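SeviL (PDB 6LF2) binds the saccharides of GM1b and asialo-GM1 as an R-type lectin of the beta-trefoil fold. Local coordinates at residues L98-K101 with V102-A105; H119-E122 with S123-W126. All coordinates share one frame; numbering follows the deposited sequence.

Interaction 1: L98-K101 with V102-A105; sequences LLNK and VHKA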
ATOM      1  N   LEU B  98      -3.574   1.072  15.199  1.00 10.44           N
ATOM      2  CA  LEU B  98      -4.618   0.073  15.413  1.00 10.59           C
ATOM      3  C   LEU B  98      -4.559  -0.325  16.881  1.00  9.96           C
ATOM      4  O   LEU B  98      -3.600  -0.974  17.309  1.00 10.96           O
ATOM      5  CB  LEU B  98      -4.412  -1.135  14.498  1.00 11.42           C
ATOM      6  CG  LEU B  98      -4.539  -0.801  13.010  1.00 11.84           C
ATOM      7  CD1 LEU B  98      -4.075  -1.957  12.138  1.00 13.80           C
ATOM      8  CD2 LEU B  98      -5.971  -0.495  12.733  1.00 17.63           C
ATOM      9  N   LEU B  99      -5.580   0.072  17.639  1.00 12.62           N
ATOM     10  CA  LEU B  99      -5.579  -0.024  19.095  1.00 14.07           C
ATOM     11  C   LEU B  99      -6.499  -1.158  19.540  1.00 11.77           C
ATOM     12  O   LEU B  99      -7.707  -1.121  19.282  1.00 12.99           O
ATOM     13  CB  LEU B  99      -6.018   1.305  19.708  1.00 15.14           C
ATOM     14  CG  LEU B  99      -6.146   1.364  21.231  1.00 12.76           C
ATOM     15  CD1 LEU B  99      -4.786   1.111  21.870  1.00 13.92           C
ATOM     16  CD2 LEU B  99      -6.706   2.721  21.641  1.00 15.55           C
ATOM     17  N   ASN B 100      -5.925  -2.157  20.198  1.00 11.52           N
ATOM     18  CA  ASN B 100      -6.714  -3.276  20.701  1.00 14.85           C
ATOM     19  C   ASN B 100      -7.640  -2.818  21.829  1.00 17.72           C
ATOM     20  O   ASN B 100      -7.189  -2.197  22.797  1.00 17.38           O
ATOM     21  CB  ASN B 100      -5.779  -4.375  21.185  1.00 13.15           C
ATOM     22  CG  ASN B 100      -6.522  -5.628  21.583  1.00 15.82           C
ATOM     23  OD1 ASN B 100      -6.666  -5.915  22.769  1.00 16.18           O
ATOM     24  ND2 ASN B 100      -7.001  -6.382  20.594  1.00 13.22           N
ATOM     25  N   LYS B 101      -8.937  -3.141  21.714  1.00 14.07           N
ATOM     26  CA  LYS B 101      -9.919  -2.617  22.663  1.00 14.79           C
ATOM     27  C   LYS B 101      -9.675  -3.136  24.073  1.00 19.53           C
ATOM     28  O   LYS B 101      -9.657  -2.359  25.035  1.00 18.16           O
ATOM     29  CB  LYS B 101     -11.343  -2.971  22.226  1.00 13.98           C
ATOM     30  CG  LYS B 101     -12.425  -2.525  23.237  1.00 19.99           C
ATOM     31  CD  LYS B 101     -13.823  -2.884  22.759  1.00 18.94           C
ATOM     32  CE  LYS B 101     -14.909  -2.194  23.575  1.00 19.83           C
ATOM     33  NZ  LYS B 101     -14.860  -2.554  25.025  1.00 21.22           N
ATOM     34  N   VAL B 102      -9.509  -4.453  24.217  1.00 14.15           N
ATOM     35  CA  VAL B 102      -9.440  -5.053  25.547  1.00 15.59           C
ATOM     36  C   VAL B 102      -8.170  -4.619  26.262  1.00 16.04           C
ATOM     37  O   VAL B 102      -8.195  -4.253  27.444  1.00 15.34           O
ATOM     38  CB  VAL B 102      -9.541  -6.587  25.440  1.00 13.73           C
ATOM     39  CG1 VAL B 102      -9.133  -7.256  26.755  1.00 17.18           C
ATOM     40  CG2 VAL B 102     -10.962  -6.993  25.056  1.00 13.77           C
ATOM     41  N   HIS B 103      -7.048  -4.611  25.553  1.00 13.92           N
ATOM     42  CA  HIS B 103      -5.756  -4.425  26.186  1.00 15.58           C
ATOM     43  C   HIS B 103      -5.152  -3.050  25.965  1.00 15.40           C
ATOM     44  O   HIS B 103      -4.100  -2.765  26.542  1.00 18.23           O
ATOM     45  CB  HIS B 103      -4.776  -5.497  25.698  1.00 15.21           C
ATOM     46  CG  HIS B 103      -5.187  -6.882  26.084  1.00 16.59           C
ATOM     47  ND1 HIS B 103      -5.055  -7.360  27.370  1.00 18.06           N
ATOM     48  CD2 HIS B 103      -5.756  -7.881  25.367  1.00 16.71           C
ATOM     49  CE1 HIS B 103      -5.516  -8.597  27.425  1.00 15.94           C
ATOM     50  NE2 HIS B 103      -5.943  -8.939  26.224  1.00 17.82           N
ATOM     51  N   LYS B 104      -5.785  -2.203  25.159  1.00 15.77           N
ATOM     52  CA  LYS B 104      -5.276  -0.858  24.876  1.00 15.85           C
ATOM     53  C   LYS B 104      -3.802  -0.906  24.462  1.00 17.20           C
ATOM     54  O   LYS B 104      -2.962  -0.130  24.926  1.00 20.03           O
ATOM     55  CB  LYS B 104      -5.503   0.068  26.075  1.00 16.35           C
ATOM     56  CG  LYS B 104      -6.987   0.249  26.446  1.00 19.35           C
ATOM     57  CD  LYS B 104      -7.784   0.847  25.285  1.00 19.54           C
ATOM     58  CE  LYS B 104      -9.213   1.221  25.696  1.00 23.61           C
ATOM     59  NZ  LYS B 104     -10.069   0.042  26.019  1.00 23.84           N
ATOM     60  N   ALA B 105      -3.490  -1.840  23.565  1.00 16.64           N
ATOM     61  CA  ALA B 105      -2.154  -1.998  23.009  1.00 13.35           C
ATOM     62  C   ALA B 105      -2.216  -1.825  21.495  1.00 13.87           C
ATOM     63  O   ALA B 105      -3.157  -2.296  20.848  1.00 12.34           O
ATOM     64  CB  ALA B 105      -1.560  -3.370  23.365  1.00 15.68           C
TER

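Interaction 2: H119-E122 with S123-W126; sequences HQTE and SEKW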
ATOM      1  N   HIS B 119       2.847   1.706  24.723  1.00 19.02           N
ATOM      2  CA  HIS B 119       3.448   2.996  24.414  1.00 22.78           C
ATOM      3  C   HIS B 119       3.313   3.279  22.925  1.00 22.69           C
ATOM      4  O   HIS B 119       3.402   2.366  22.105  1.00 21.36           O
ATOM      5  CB  HIS B 119       4.928   3.009  24.796  1.00 23.47           C
ATOM      6  CG  HIS B 119       5.185   2.786  26.254  1.00 36.70           C
ATOM      7  ND1 HIS B 119       5.112   1.542  26.843  1.00 39.31           N
ATOM      8  CD2 HIS B 119       5.528   3.648  27.240  1.00 35.98           C
ATOM      9  CE1 HIS B 119       5.393   1.648  28.130  1.00 38.38           C
ATOM     10  NE2 HIS B 119       5.649   2.916  28.397  1.00 42.90           N
ATOM     11  N   GLN B 120       3.105   4.547  22.574  1.00 21.97           N
ATOM     12  CA  GLN B 120       3.097   4.938  21.167  1.00 20.42           C
ATOM     13  C   GLN B 120       4.526   4.985  20.635  1.00 21.96           C
ATOM     14  O   GLN B 120       5.424   5.516  21.296  1.00 25.94           O
ATOM     15  CB  GLN B 120       2.413   6.291  20.979  1.00 22.18           C
ATOM     16  CG  GLN B 120       0.921   6.272  21.256  1.00 19.53           C
ATOM     17  CD  GLN B 120       0.220   7.493  20.705  1.00 22.99           C
ATOM     18  OE1 GLN B 120       0.866   8.453  20.274  1.00 30.74           O
ATOM     19  NE2 GLN B 120      -1.105   7.468  20.708  1.00 24.45           N
ATOM     20  N   THR B 121       4.731   4.412  19.442  1.00 20.67           N
ATOM     21  CA  THR B 121       6.031   4.353  18.782  1.00 17.27           C
ATOM     22  C   THR B 121       5.849   4.614  17.292  1.00 13.69           C
ATOM     23  O   THR B 121       4.734   4.624  16.770  1.00 14.72           O
ATOM     24  CB  THR B 121       6.723   2.991  18.936  1.00 24.23           C
ATOM     25  OG1 THR B 121       6.145   2.071  17.998  1.00 20.55           O
ATOM     26  CG2 THR B 121       6.569   2.437  20.353  1.00 25.52           C
ATOM     27  N   GLU B 122       6.973   4.786  16.599  1.00 20.68           N
ATOM     28  CA  GLU B 122       6.941   5.125  15.181  1.00 15.25           C
ATOM     29  C   GLU B 122       6.556   3.938  14.292  1.00 15.08           C
ATOM     30  O   GLU B 122       6.051   4.145  13.182  1.00 17.54           O
ATOM     31  CB  GLU B 122       8.307   5.691  14.783  1.00 20.35           C
ATOM     32  CG  GLU B 122       8.302   6.689  13.652  1.00 22.14           C
ATOM     33  CD  GLU B 122       7.369   7.879  13.868  1.00 18.09           C
ATOM     34  OE1 GLU B 122       7.139   8.305  15.026  1.00 17.40           O
ATOM     35  OE2 GLU B 122       6.861   8.387  12.852  1.00 18.26           O
ATOM     36  N   SER B 123       6.760   2.701  14.747  1.00 15.09           N
ATOM     37  CA  SER B 123       6.441   1.517  13.957  1.00 13.23           C
ATOM     38  C   SER B 123       5.006   1.015  14.167  1.00  8.61           C
ATOM     39  O   SER B 123       4.680  -0.098  13.737  1.00 12.97           O
ATOM     40  CB  SER B 123       7.435   0.407  14.282  1.00 16.91           C
ATOM     41  OG  SER B 123       7.623   0.346  15.680  1.00 17.09           O
ATOM     42  N   GLU B 124       4.146   1.808  14.799  1.00  8.63           N
ATOM     43  CA  GLU B 124       2.737   1.484  14.961  1.00  8.88           C
ATOM     44  C   GLU B 124       1.847   2.152  13.928  1.00  7.81           C
ATOM     45  O   GLU B 124       0.615   2.088  14.055  1.00 11.01           O
ATOM     46  CB  GLU B 124       2.260   1.896  16.360  1.00 10.64           C
ATOM     47  CG  GLU B 124       2.958   1.138  17.466  1.00 13.55           C
ATOM     48  CD  GLU B 124       2.811   1.801  18.813  1.00 16.59           C
ATOM     49  OE1 GLU B 124       2.366   2.968  18.866  1.00 14.39           O
ATOM     50  OE2 GLU B 124       3.137   1.136  19.824  1.00 17.23           O
ATOM     51  N   LYS B 125       2.429   2.837  12.931  1.00  8.50           N
ATOM     52  CA  LYS B 125       1.648   3.611  11.970  1.00  8.76           C
ATOM     53  C   LYS B 125       1.402   2.764  10.729  1.00  6.92           C
ATOM     54  O   LYS B 125       2.356   2.298  10.099  1.00 10.28           O
ATOM     55  CB  LYS B 125       2.372   4.907  11.614  1.00  8.42           C
ATOM     56  CG  LYS B 125       2.613   5.815  12.810  1.00 10.85           C
ATOM     57  CD  LYS B 125       3.438   7.030  12.442  1.00 10.23           C
ATOM     58  CE  LYS B 125       3.620   7.930  13.649  1.00  9.16           C
ATOM     59  NZ  LYS B 125       4.365   9.186  13.297  1.00 12.15           N
ATOM     60  N   TRP B 126       0.128   2.541  10.409  1.00  8.42           N
ATOM     61  CA  TRP B 126      -0.278   1.689   9.298  1.00  7.66           C
ATOM     62  C   TRP B 126      -1.150   2.450   8.313  1.00  7.83           C
ATOM     63  O   TRP B 126      -1.942   3.322   8.689  1.00  9.83           O
ATOM     64  CB  TRP B 126      -1.069   0.464   9.773  1.00  9.62           C
ATOM     65  CG  TRP B 126      -0.381  -0.352  10.818  1.00  9.81           C
ATOM     66  CD1 TRP B 126      -0.456  -0.169  12.174  1.00 10.94           C
ATOM     67  CD2 TRP B 126       0.460  -1.494  10.612  1.00  8.26           C
ATOM     68  NE1 TRP B 126       0.300  -1.110  12.816  1.00 11.26           N
ATOM     69  CE2 TRP B 126       0.872  -1.940  11.887  1.00  8.90           C
ATOM     70  CE3 TRP B 126       0.908  -2.185   9.474  1.00  8.38           C
ATOM     71  CZ2 TRP B 126       1.713  -3.039  12.057  1.00 11.28           C
ATOM     72  CZ3 TRP B 126       1.743  -3.271   9.642  1.00  9.91           C
ATOM     73  CH2 TRP B 126       2.133  -3.696  10.929  1.00 11.17           C
TER
HETATM   74  O   HOH W   1       5.077   9.113  16.610  1.00 16.96           O

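Interaction 1: L98-K101 with V102-A105
Asn-100 reaches across the reversal at 101-104 to touch Val-102, His-103 and Ala-105. Its CB lies 3.4 Å from Ala-105 O, the same oxygen that accepts a nearly straight bond from Asn-100 N (2.8 Å). With CG anti to the backbone N (chi1 -174°), the amide is carried in toward the backbone of Val-102 and His-103, where CG sits about equally far from the N atoms of these two residues. Asn-100 OD1 then takes the bond from His-103 N at 3.1 Å, the donor standing 20° from the carbonyl plane. Asn-100 OD1 also lies at the edge of the imidazole, 3.4 Å from His-103 CD2; amide and ring run side by side, their planes 15° apart. ND2 leaves the loop to bond Thr-81 O, so both ends of the amide are engaged and its flip is fixed. Tyr-67, on strand 63-67, meets the His-103 ring at a steep angle.

Lys-104, for its part, folds back through bends at chi2 and chi4, and its NZ meets Lys-101 O in the carbonyl plane at 2.6 Å. Leu-99 CD1 rests against the Lys-104 to Ala-105 peptide, 3.4 Å from Lys-104 C. The weak bond from Lys-104 N to Asn-100 O, at 2.7 Å but strongly bent, closes the loop. Right-handed helical backbone at Lys-101 and Val-102, followed by a left-handed conformation at Lys-104, gives a four-residue beta-hairpin loop, which here joins strands 96-100 and 106-110 of the trefoil.

Interaction 2: H119-E122 with S123-W126
Glu-122 has CG anti to its own N and then bends at chi2, which turns its carboxylate back toward the Lys-125 chain; the lysine, with CG beside the backbone N, stays extended, and OE2 arrives at NZ. Glu-124 likewise turns CG beside its N (chi1 -63°) and then runs straight back to Thr-121. The backbone between them is a type I beta turn over 121-124, as the helical angles of Glu-122 and Ser-123 indicate; its closing bond, Glu-124 N to Thr-121 O, is weak at 3.5 Å. Glu-124, Lys-125 and Trp-126 have the spacing of the QxW motif of R-type trefoil lectins, with glutamate in the glutamine position.

The Glu-124 and Thr-121 side chains cross at about a right angle. Thr-121 N bonds Glu-124 OE1 at 2.8 Å, approaching from above the carboxylate plane, 71° out of it. Glu-124 CG packs against Thr-121 OG1 at 3.4 Å. Arg-97 adds a second grip on this unit, its NE pairing with Glu-124 OE1 and its NH2 with Thr-121 O.

Thr-121 OG1 and Ser-123 OG approach to 3.2 Å, a weak contact; each hydroxyl also bonds an oxygen of the Asp-108 carboxylate, which ties both ends of the Thr-121 to Ser-123 segment to strand 106-110.

The salt bridge joins Lys-125 NZ to Glu-122 OE2 at 2.7 Å, on the syn side and 34° out of plane. Asp-92 and Glu-91 also pair with this ammonium, which would probably hold it charged. A water donates to Glu-122 OE1 at 2.7 Å and weakly accepts from Lys-125 NZ at 3.4 Å.

In the fold
Interaction 1 closes before interaction 2 opens along the chain, and their centres lie 13 Å apart. Strand 96-100 is the structural tie: it runs into the loop of interaction 1, and its Tyr-96 makes a backbone hydrogen bond with Trp-126, where strand 126-130 begins. The two contacts touch directly, Leu-98 CD1 packing 4.0 Å from Trp-126 CD1. Strand 106-110, reached from the first loop, gives Leu-107 O to the Trp-126 indole N-H. Thus the loop joining strands 96-100 and 106-110 and the turn leading into strand 126-130 meet where Leu-98 packs on Trp-126. The glycan-pocket residues lie among Phe-24 to Gln-43, earlier in the chain.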